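Local coordinates for carboxypeptidase A inhibitor (Ascaris suum, PDB 3FJU), which inhibits carboxypeptidase A, a zinc-dependent protease, as a small secreted, disulfide-rich protein of the roundworm Ascaris suum, at residues B[3-8]-B[19-24]; B[39-44]-B[54-59]. One frame throughout, in Å; residues are numbered along the deposited sequence.

Contact 1 comes first along the chain and is closed before contact 2 opens. Helix 26-36 lies between them in sequence. Their centres are about 15 Å apart, on opposite sides of the centre of the chain. Contact 1 sets the N-terminal segment against the 15-17/22-24 hairpin. Contact 2 sets the 39-44 loop against the 55-57/60-62 hairpin. The two meet where N20 ND2 lies 2.9 Å from P40 O, probably as a hydrogen bond. P40 also touches S24, V17 and helix 26-36. The fold thus has two small hairpin units, each tied by its own disulfides, joined through the helix and the 39-44 loop. Contact 2 lies beside the other protein chain of the assembly.

Contact 1 (B[3-8]-B[19-24]); sequences KCLSDT and KNKICS
The side chain of K3 folds back over the bend at K21 and I22. Its CG stands anti to the carbonyl carbon, and the chain bends again at chi2 and chi3. CB is still 3.9 Å from K21 O. CD is 3.4 Å from that oxygen and passes near I22 CG2. CE comes closer still, and the ammonium nitrogen then makes the bond: K3 NZ to K21 O is 2.9 Å. NZ also lies 2.9 Å from N20 O. I22 CG2 and K21 CB touch the same tip with carbon.

K21 O has a second donor in C4 N, at 3.3 Å and with 148° at the hydrogen. The two donors approach opposite faces of the carbonyl, each well out of its plane. This double grip fixes the K21 peptide against the N-terminal segment. It would also probably polarise the carbonyl. The K21 chain runs the other way, along C4 O, with CB 3.3 Å from that oxygen. Its ammonium group bonds to Q18 O.

C4 holds SG in the crowded position, between its own N and carbonyl carbon. SG lies 3.3 Å from I22 C, against the main chain between I22 and C23. C4 CB rests against C23 SG, so two half-cystines are in contact without being bonded to each other. C4 pairs with C16, and C23 with C10. K3 and I22 also form a single beta bridge.

K21 has left-handed backbone angles (58°/48°), and K21 and I22 both face V17. This is a G1 beta bulge in the 15-17/22-24 hairpin, within a small cystine-rich fold whose disulfides tie this hairpin to the preceding loop.

Contact 2 (B[39-44]-B[54-59]); sequences IPCKSN and KICNKG. Unlike the reference sequence in segment 54-59: G59 (reference Leu).
A disulfide between C41 and C56 is the covalent core, with SG to SG 2.0 Å and a right-handed chi3 of 92°. C56 SG is anti to its backbone N (chi1 -171°), while C41 SG takes the crowded position. C56 CB presses on the main chain beside it, 3.3 Å from S43 C.

Two hydrogen bonds flank the bridge. C41 N donates to G59 O at 3.0 Å. C56 N donates to N44 OD1 at 2.8 Å, nearly straight at 160°. A water lies near both N44 OD1 and C56 O, at 2.9 and 2.8 Å. The side chain of N44 thus stands in for a backbone partner along the edge of strand 55-57.

That strand pairs with 60-62 in a beta hairpin. K58 and G59, both with left-handed backbone angles, form its type I' turn, and so turn G59 O toward C41.

Farther out, D46 OD2 accepts from K42 N and S43 N and shapes the 39-44 loop, and R31 NH2 bonds to K58 O. N57 ND2 bonds to the backbone of the other protein chain, and I55 and N57 each pack on an aromatic side chain of that chain. The N57 side chain is about 8 Å from a bound zinc ion.

Contact 1 (B[3-8]-B[19-24])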
ATOM      1  N   LYS B   3      16.635   4.540 -31.120  1.00 13.63           N
ATOM      2  CA  LYS B   3      15.507   3.782 -31.643  1.00 13.76           C
ATOM      3  C   LYS B   3      15.980   2.719 -32.628  1.00 13.85           C
ATOM      4  O   LYS B   3      17.059   2.860 -33.263  1.00 14.53           O
ATOM      5  CB  LYS B   3      14.513   4.731 -32.313  1.00 14.65           C
ATOM      6  CG  LYS B   3      13.931   5.785 -31.382  1.00 14.83           C
ATOM      7  CD  LYS B   3      12.999   5.175 -30.330  1.00 16.17           C
ATOM      8  CE  LYS B   3      11.736   4.572 -30.946  1.00 16.56           C
ATOM      9  NZ  LYS B   3      10.985   3.751 -29.958  1.00 15.74           N
ATOM     10  N   CYS B   4      15.172   1.670 -32.769  1.00 13.00           N
ATOM     11  CA  CYS B   4      15.541   0.512 -33.589  1.00 13.30           C
ATOM     12  C   CYS B   4      14.298  -0.238 -34.046  1.00 13.59           C
ATOM     13  O   CYS B   4      13.211  -0.088 -33.458  1.00 14.67           O
ATOM     14  CB  CYS B   4      16.441  -0.446 -32.779  1.00 12.97           C
ATOM     15  SG  CYS B   4      15.684  -0.983 -31.217  1.00 14.44           S
ATOM     16  N   LEU B   5      14.475  -1.052 -35.085  1.00 14.90           N
ATOM     17  CA  LEU B   5      13.466  -2.012 -35.532  1.00 14.97           C
ATOM     18  C   LEU B   5      14.010  -3.439 -35.464  1.00 15.04           C
ATOM     19  O   LEU B   5      13.232  -4.399 -35.379  1.00 15.83           O
ATOM     20  CB  LEU B   5      12.962  -1.676 -36.940  1.00 15.04           C
ATOM     21  CG  LEU B   5      12.326  -0.294 -37.176  1.00 16.35           C
ATOM     22  CD1 LEU B   5      12.042  -0.100 -38.658  1.00 18.63           C
ATOM     23  CD2 LEU B   5      11.064  -0.094 -36.345  1.00 18.00           C
ATOM     24  N   SER B   6      15.339  -3.566 -35.517  1.00 15.50           N
ATOM     25  CA  SER B   6      16.027  -4.839 -35.351  1.00 15.53           C
ATOM     26  C   SER B   6      17.390  -4.575 -34.701  1.00 14.46           C
ATOM     27  O   SER B   6      17.842  -3.419 -34.624  1.00 14.96           O
ATOM     28  CB  SER B   6      16.195  -5.560 -36.699  1.00 16.05           C
ATOM     29  OG  SER B   6      17.183  -4.949 -37.515  1.00 19.58           O
ATOM     30  N   ASP B   7      18.054  -5.650 -34.294  1.00 14.70           N
ATOM     31  CA  ASP B   7      19.320  -5.573 -33.570  1.00 15.27           C
ATOM     32  C   ASP B   7      20.417  -4.871 -34.367  1.00 15.35           C
ATOM     33  O   ASP B   7      21.368  -4.282 -33.769  1.00 16.48           O
ATOM     34  CB  ASP B   7      19.812  -6.959 -33.154  1.00 15.69           C
ATOM     35  CG  ASP B   7      18.900  -7.649 -32.136  1.00 17.80           C
ATOM     36  OD1 ASP B   7      17.928  -7.026 -31.623  1.00 18.89           O
ATOM     37  OD2 ASP B   7      19.152  -8.850 -31.867  1.00 22.03           O
ATOM     38  N   THR B   8      20.268  -4.898 -35.697  1.00 16.20           N
ATOM     39  CA  THR B   8      21.262  -4.295 -36.584  1.00 16.27           C
ATOM     40  C   THR B   8      21.171  -2.772 -36.616  1.00 15.93           C
ATOM     41  O   THR B   8      22.063  -2.124 -37.151  1.00 17.76           O
ATOM     42  CB  THR B   8      21.233  -4.884 -38.035  1.00 16.89           C
ATOM     43  OG1 THR B   8      19.970  -4.620 -38.650  1.00 18.84           O
ATOM     44  CG2 THR B   8      21.508  -6.395 -38.036  1.00 17.59           C
ATOM     45  N   LYS B  19       9.236  -4.505 -27.642  1.00 14.80           N
ATOM     46  CA  LYS B  19       8.039  -3.913 -27.062  1.00 14.74           C
ATOM     47  C   LYS B  19       8.021  -2.383 -27.223  1.00 13.99           C
ATOM     48  O   LYS B  19       6.993  -1.799 -27.614  1.00 14.95           O
ATOM     49  CB  LYS B  19       7.879  -4.332 -25.598  1.00 15.09           C
ATOM     50  CG  LYS B  19       6.448  -4.443 -25.157  1.00 16.76           C
ATOM     51  CD  LYS B  19       6.297  -5.025 -23.758  1.00 18.49           C
ATOM     52  CE  LYS B  19       6.247  -6.541 -23.742  1.00 20.24           C
ATOM     53  NZ  LYS B  19       5.645  -7.048 -22.467  1.00 20.28           N
ATOM     54  N   ASN B  20       9.163  -1.739 -26.969  1.00 13.46           N
ATOM     55  CA  ASN B  20       9.254  -0.275 -27.053  1.00 12.38           C
ATOM     56  C   ASN B  20      10.209   0.285 -28.121  1.00 12.51           C
ATOM     57  O   ASN B  20      10.386   1.486 -28.219  1.00 12.60           O
ATOM     58  CB  ASN B  20       9.502   0.359 -25.668  1.00 12.58           C
ATOM     59  CG  ASN B  20      10.833  -0.071 -25.039  1.00 12.69           C
ATOM     60  OD1 ASN B  20      11.531  -0.946 -25.560  1.00 12.90           O
ATOM     61  ND2 ASN B  20      11.173   0.533 -23.902  1.00 12.68           N
ATOM     62  N   LYS B  21      10.831  -0.604 -28.893  1.00 12.60           N
ATOM     63  CA  LYS B  21      11.687  -0.229 -30.041  1.00 13.09           C
ATOM     64  C   LYS B  21      12.848   0.683 -29.646  1.00 12.92           C
ATOM     65  O   LYS B  21      13.099   1.731 -30.255  1.00 12.87           O
ATOM     66  CB  LYS B  21      10.853   0.386 -31.182  1.00 13.72           C
ATOM     67  CG  LYS B  21       9.783  -0.555 -31.705  1.00 16.02           C
ATOM     68  CD  LYS B  21      10.381  -1.788 -32.346  1.00 17.48           C
ATOM     69  CE  LYS B  21       9.326  -2.547 -33.134  1.00 20.58           C
ATOM     70  NZ  LYS B  21       8.560  -3.512 -32.301  1.00 22.45           N
ATOM     71  N   ILE B  22      13.538   0.288 -28.588  1.00 12.02           N
ATOM     72  CA  ILE B  22      14.754   0.980 -28.196  1.00 11.75           C
ATOM     73  C   ILE B  22      15.881  -0.023 -28.014  1.00 11.35           C
ATOM     74  O   ILE B  22      15.661  -1.208 -27.721  1.00 11.84           O
ATOM     75  CB  ILE B  22      14.609   1.838 -26.900  1.00 11.47           C
ATOM     76  CG1 ILE B  22      14.517   0.947 -25.648  1.00 11.08           C
ATOM     77  CG2 ILE B  22      13.414   2.798 -27.010  1.00 12.51           C
ATOM     78  CD1 ILE B  22      14.851   1.669 -24.327  1.00 11.00           C
ATOM     79  N   CYS B  23      17.092   0.482 -28.199  1.00 11.33           N
ATOM     80  CA  CYS B  23      18.295  -0.309 -27.992  1.00 11.79           C
ATOM     81  C   CYS B  23      18.627  -0.368 -26.509  1.00 11.66           C
ATOM     82  O   CYS B  23      18.461   0.622 -25.772  1.00 12.22           O
ATOM     83  CB  CYS B  23      19.451   0.333 -28.757  1.00 12.11           C
ATOM     84  SG  CYS B  23      19.224   0.336 -30.527  1.00 14.02           S
ATOM     85  N   SER B  24      19.093  -1.531 -26.066  1.00 11.57           N
ATOM     86  CA  SER B  24      19.491  -1.736 -24.676  1.00 12.03           C
ATOM     87  C   SER B  24      20.541  -2.842 -24.613  1.00 11.79           C
ATOM     88  O   SER B  24      20.581  -3.727 -25.477  1.00 11.22           O
ATOM     89  CB  SER B  24      18.280  -2.137 -23.826  1.00 12.93           C
ATOM     90  OG  SER B  24      18.692  -2.546 -22.540  1.00 16.37           O
TER

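Contact 2 (B[39-44]-B[54-59])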
ATOM      1  N   ILE B  39      10.536  -4.169 -19.094  1.00 10.17           N
ATOM      2  CA  ILE B  39      11.510  -3.823 -20.136  1.00 11.16           C
ATOM      3  C   ILE B  39      12.312  -2.593 -19.738  1.00 10.90           C
ATOM      4  O   ILE B  39      11.881  -1.816 -18.882  1.00 11.33           O
ATOM      5  CB  ILE B  39      10.811  -3.573 -21.505  1.00 10.67           C
ATOM      6  CG1 ILE B  39       9.875  -2.347 -21.428  1.00 11.59           C
ATOM      7  CG2 ILE B  39      10.097  -4.868 -21.973  1.00 13.29           C
ATOM      8  CD1 ILE B  39       9.082  -2.020 -22.723  1.00 11.70           C
ATOM      9  N   PRO B  40      13.497  -2.415 -20.346  1.00 10.62           N
ATOM     10  CA  PRO B  40      14.298  -1.223 -20.078  1.00 10.13           C
ATOM     11  C   PRO B  40      13.725   0.028 -20.720  1.00 10.65           C
ATOM     12  O   PRO B  40      12.921  -0.037 -21.662  1.00 11.02           O
ATOM     13  CB  PRO B  40      15.640  -1.533 -20.764  1.00 10.69           C
ATOM     14  CG  PRO B  40      15.629  -2.956 -21.054  1.00 11.09           C
ATOM     15  CD  PRO B  40      14.195  -3.325 -21.264  1.00 11.09           C
ATOM     16  N   CYS B  41      14.199   1.169 -20.237  1.00 10.51           N
ATOM     17  CA  CYS B  41      13.814   2.457 -20.770  1.00 11.00           C
ATOM     18  C   CYS B  41      14.913   3.460 -20.453  1.00 11.33           C
ATOM     19  O   CYS B  41      15.725   3.255 -19.535  1.00 11.34           O
ATOM     20  CB  CYS B  41      12.500   2.922 -20.145  1.00 10.91           C
ATOM     21  SG  CYS B  41      12.515   2.819 -18.315  1.00 11.65           S
ATOM     22  N   LYS B  42      14.906   4.559 -21.200  1.00 12.65           N
ATOM     23  CA  LYS B  42      15.791   5.695 -20.950  1.00 13.91           C
ATOM     24  C   LYS B  42      15.023   6.862 -20.357  1.00 14.19           C
ATOM     25  O   LYS B  42      15.591   7.646 -19.585  1.00 16.08           O
ATOM     26  CB  LYS B  42      16.484   6.115 -22.248  1.00 14.58           C
ATOM     27  CG  LYS B  42      17.280   5.021 -22.935  1.00 17.41           C
ATOM     28  CD  LYS B  42      18.497   4.603 -22.139  1.00 20.79           C
ATOM     29  CE  LYS B  42      19.599   4.113 -23.080  1.00 22.47           C
ATOM     30  NZ  LYS B  42      20.438   3.107 -22.401  1.00 22.76           N
ATOM     31  N   SER B  43      13.743   6.977 -20.727  1.00 14.65           N
ATOM     32  CA  SER B  43      12.845   7.984 -20.148  1.00 14.25           C
ATOM     33  C   SER B  43      11.410   7.486 -20.140  1.00 13.63           C
ATOM     34  O   SER B  43      11.114   6.436 -20.719  1.00 13.35           O
ATOM     35  CB  SER B  43      12.925   9.300 -20.934  1.00 14.54           C
ATOM     36  OG  SER B  43      12.319   9.175 -22.205  1.00 15.84           O
ATOM     37  N   ASN B  44      10.513   8.254 -19.514  1.00 13.50           N
ATOM     38  CA  ASN B  44       9.085   7.890 -19.436  1.00 14.25           C
ATOM     39  C   ASN B  44       8.473   7.599 -20.805  1.00 14.10           C
ATOM     40  O   ASN B  44       7.587   6.751 -20.938  1.00 15.01           O
ATOM     41  CB  ASN B  44       8.246   8.978 -18.734  1.00 14.14           C
ATOM     42  CG  ASN B  44       8.454   9.023 -17.218  1.00 15.11           C
ATOM     43  OD1 ASN B  44       9.115   8.177 -16.644  1.00 14.97           O
ATOM     44  ND2 ASN B  44       7.910  10.052 -16.582  1.00 17.53           N
ATOM     45  N   LYS B  54       2.619   3.669 -17.086  1.00 10.12           N
ATOM     46  CA  LYS B  54       3.837   3.276 -16.394  1.00 10.32           C
ATOM     47  C   LYS B  54       4.851   4.419 -16.474  1.00 10.56           C
ATOM     48  O   LYS B  54       4.656   5.367 -17.235  1.00 13.30           O
ATOM     49  CB  LYS B  54       4.413   2.023 -17.031  1.00 10.11           C
ATOM     50  CG  LYS B  54       3.623   0.760 -16.687  1.00 10.46           C
ATOM     51  CD  LYS B  54       4.406  -0.502 -17.043  1.00 10.26           C
ATOM     52  CE  LYS B  54       3.558  -1.769 -16.797  1.00 12.03           C
ATOM     53  NZ  LYS B  54       4.388  -3.024 -16.871  1.00 13.65           N
ATOM     54  N   ILE B  55       5.910   4.333 -15.672  1.00 10.11           N
ATOM     55  CA  ILE B  55       6.989   5.344 -15.657  1.00 10.87           C
ATOM     56  C   ILE B  55       8.337   4.671 -15.864  1.00 10.48           C
ATOM     57  O   ILE B  55       8.468   3.470 -15.619  1.00 10.48           O
ATOM     58  CB  ILE B  55       7.030   6.134 -14.320  1.00 11.43           C
ATOM     59  CG1 ILE B  55       7.284   5.199 -13.109  1.00 11.74           C
ATOM     60  CG2 ILE B  55       5.765   6.958 -14.186  1.00 13.36           C
ATOM     61  CD1 ILE B  55       7.800   5.874 -11.779  1.00 13.25           C
ATOM     62  N   CYS B  56       9.336   5.440 -16.304  1.00 10.64           N
ATOM     63  CA  CYS B  56      10.701   4.938 -16.344  1.00 11.52           C
ATOM     64  C   CYS B  56      11.356   5.275 -15.027  1.00 11.08           C
ATOM     65  O   CYS B  56      11.503   6.441 -14.664  1.00 12.78           O
ATOM     66  CB  CYS B  56      11.498   5.516 -17.508  1.00 12.28           C
ATOM     67  SG  CYS B  56      13.085   4.691 -17.712  1.00 13.04           S
ATOM     68  N   ASN B  57      11.716   4.234 -14.300  1.00 10.79           N
ATOM     69  CA  ASN B  57      12.338   4.394 -13.002  1.00 11.13           C
ATOM     70  C   ASN B  57      13.532   3.468 -12.904  1.00 11.26           C
ATOM     71  O   ASN B  57      13.398   2.248 -13.055  1.00 11.35           O
ATOM     72  CB  ASN B  57      11.308   4.061 -11.929  1.00 11.22           C
ATOM     73  CG  ASN B  57      11.762   4.453 -10.540  1.00 11.56           C
ATOM     74  OD1 ASN B  57      12.165   5.591 -10.308  1.00 12.18           O
ATOM     75  ND2 ASN B  57      11.665   3.521  -9.605  1.00 11.06           N
ATOM     76  N   LYS B  58      14.716   4.047 -12.672  1.00 12.15           N
ATOM     77  CA  LYS B  58      15.923   3.249 -12.486  1.00 12.39           C
ATOM     78  C   LYS B  58      16.157   2.253 -13.634  1.00 11.95           C
ATOM     79  O   LYS B  58      16.484   1.082 -13.432  1.00 13.11           O
ATOM     80  CB  LYS B  58      15.901   2.584 -11.118  1.00 13.54           C
ATOM     81  CG  LYS B  58      15.983   3.650 -10.035  1.00 13.71           C
ATOM     82  CD  LYS B  58      16.159   3.075  -8.665  1.00 16.87           C
ATOM     83  CE  LYS B  58      14.842   2.612  -8.087  1.00 17.31           C
ATOM     84  NZ  LYS B  58      14.833   2.862  -6.622  1.00 18.09           N
ATOM     85  N   GLY B  59      15.929   2.749 -14.834  1.00 11.82           N
ATOM     86  CA  GLY B  59      16.269   2.030 -16.054  1.00 11.11           C
ATOM     87  C   GLY B  59      15.257   1.014 -16.553  1.00 10.69           C
ATOM     88  O   GLY B  59      15.494   0.391 -17.589  1.00 10.31           O
TER
HETATM   89  O   HOH W   1      10.193   8.819 -14.010  1.00 23.43           O